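Local coordinates for protein beta-lactamase (Sphaerobacter thermophilus, PDB 4EWF) that probably hydrolyses the amide bond of beta-lactam antibiotics to give substituted beta-amino acids, as a member of the class-A beta-lactamase family, at residues Q254-G257 and D258-A262. Numbering follows the deposited sequence.
Sequences QAIG and DITRA
From Q254 to R261 the backbone bonds step by four residues, with D258 N, I259 N, T260 N and R261 N donating to the carbonyl oxygens of Q254, A255, I256 and G257, the plain alpha-helical pattern. This is the middle of helix 249-266, the C-terminal helix that, beside helix 12-22, covers one face of the five-stranded antiparallel sheet of the class-A beta-lactamase fold, and its faces illustrate how an amphipathic helix divides its work: two are buried, against the sheet and against helix 12-22, and one is polar. On the sheet side, T260 turns its hydroxyl back along the helix: with chi1 at -61° OG1 lies beside its own backbone N and donates to I256 O over 2.9 Å, from 37° out of the carbonyl plane. The same oxygen accepts T260 N at 3.0 Å from the opposite face of that plane, so one carbonyl oxygen takes both bonds, and the buried hydroxyl places its proton within the helix. I256 stands next to it, its CG2 4.0 Å from T260 OG1, and both side chains press on strands 223-232 and 235-244. Further round the helix, I259 curls CG1 to 3.2 Å from A255 O, and these two residues face helix 12-22. On the partly exposed side, the Q254 amide and D258 carboxylate are turned almost parallel, their planes 11° apart; Q254 CG rests 3.6 Å from D258 OD2, while Q254 OE1 is hydrogen-bonded to R203. R261, also in cation-pi contact with Y204, bends back toward D258, where NH2 forms a salt bridge with OD1 at 3.3 Å.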
loop_
_atom_site.group_PDB
_atom_site.type_symbol
_atom_site.label_atom_id
_atom_site.label_comp_id
_atom_site.label_asym_id
_atom_site.label_seq_id
_atom_site.Cartn_x
_atom_site.Cartn_y
_atom_site.Cartn_z
ATOM N N GLN A 254 -12.444 -7.061 7.057
ATOM C CA GLN A 254 -12.891 -6.822 8.431
ATOM C C GLN A 254 -11.723 -6.855 9.436
ATOM O O GLN A 254 -11.660 -6.045 10.367
ATOM C CB GLN A 254 -13.968 -7.841 8.820
ATOM C CG GLN A 254 -14.467 -7.705 10.248
ATOM C CD GLN A 254 -15.970 -7.534 10.304
ATOM O OE1 GLN A 254 -16.483 -6.411 10.302
ATOM N NE2 GLN A 254 -16.693 -8.656 10.333
ATOM N N ALA A 255 -10.805 -7.799 9.248
ATOM C CA ALA A 255 -9.657 -7.926 10.134
ATOM C C ALA A 255 -8.788 -6.673 10.106
ATOM O O ALA A 255 -8.398 -6.166 11.145
ATOM C CB ALA A 255 -8.822 -9.153 9.757
ATOM N N ILE A 256 -8.470 -6.185 8.912
ATOM C CA ILE A 256 -7.656 -4.987 8.808
ATOM C C ILE A 256 -8.368 -3.787 9.438
ATOM O O ILE A 256 -7.754 -3.028 10.176
ATOM C CB ILE A 256 -7.248 -4.680 7.349
ATOM C CG1 ILE A 256 -6.424 -5.854 6.795
ATOM C CG2 ILE A 256 -6.428 -3.391 7.303
ATOM C CD1 ILE A 256 -6.119 -5.799 5.293
ATOM N N GLY A 257 -9.657 -3.623 9.157
ATOM C CA GLY A 257 -10.426 -2.542 9.767
ATOM C C GLY A 257 -10.411 -2.604 11.295
ATOM O O GLY A 257 -10.218 -1.581 11.966
ATOM N N ASP A 258 -10.600 -3.803 11.847
ATOM C CA ASP A 258 -10.632 -3.991 13.315
ATOM C C ASP A 258 -9.269 -3.746 13.968
ATOM O O ASP A 258 -9.158 -3.164 15.052
ATOM C CB ASP A 258 -11.104 -5.409 13.669
ATOM C CG ASP A 258 -12.603 -5.610 13.438
ATOM O OD1 ASP A 258 -13.336 -4.605 13.331
ATOM O OD2 ASP A 258 -13.047 -6.777 13.372
ATOM N N ILE A 259 -8.226 -4.242 13.329
ATOM C CA ILE A 259 -6.876 -4.023 13.842
ATOM C C ILE A 259 -6.546 -2.517 13.848
ATOM O O ILE A 259 -6.016 -1.981 14.832
ATOM C CB ILE A 259 -5.867 -4.805 12.982
ATOM C CG1 ILE A 259 -5.991 -6.305 13.280
ATOM C CG2 ILE A 259 -4.442 -4.308 13.226
ATOM C CD1 ILE A 259 -5.292 -7.201 12.216
ATOM N N THR A 260 -6.875 -1.841 12.742
ATOM C CA THR A 260 -6.655 -0.402 12.599
ATOM C C THR A 260 -7.458 0.407 13.638
ATOM O O THR A 260 -6.944 1.310 14.313
ATOM C CB THR A 260 -7.007 0.062 11.139
ATOM O OG1 THR A 260 -6.161 -0.606 10.201
ATOM C CG2 THR A 260 -6.846 1.570 10.981
ATOM N N ARG A 261 -8.721 0.054 13.804
ATOM C CA ARG A 261 -9.533 0.733 14.793
ATOM C C ARG A 261 -8.941 0.605 16.201
ATOM O O ARG A 261 -8.883 1.586 16.955
ATOM C CB ARG A 261 -10.953 0.185 14.777
ATOM C CG ARG A 261 -11.872 0.945 15.696
ATOM C CD ARG A 261 -12.691 0.009 16.544
ATOM N NE ARG A 261 -14.025 -0.190 16.008
ATOM C CZ ARG A 261 -14.536 -1.378 15.698
ATOM N NH1 ARG A 261 -15.774 -1.469 15.222
ATOM N NH2 ARG A 261 -13.812 -2.476 15.871
ATOM N N ALA A 262 -8.538 -0.614 16.558
ATOM C CA ALA A 262 -7.984 -0.870 17.872
ATOM C C ALA A 262 -6.695 -0.072 18.041
ATOM O O ALA A 262 -6.389 0.385 19.125
ATOM C CB ALA A 262 -7.710 -2.368 18.053
#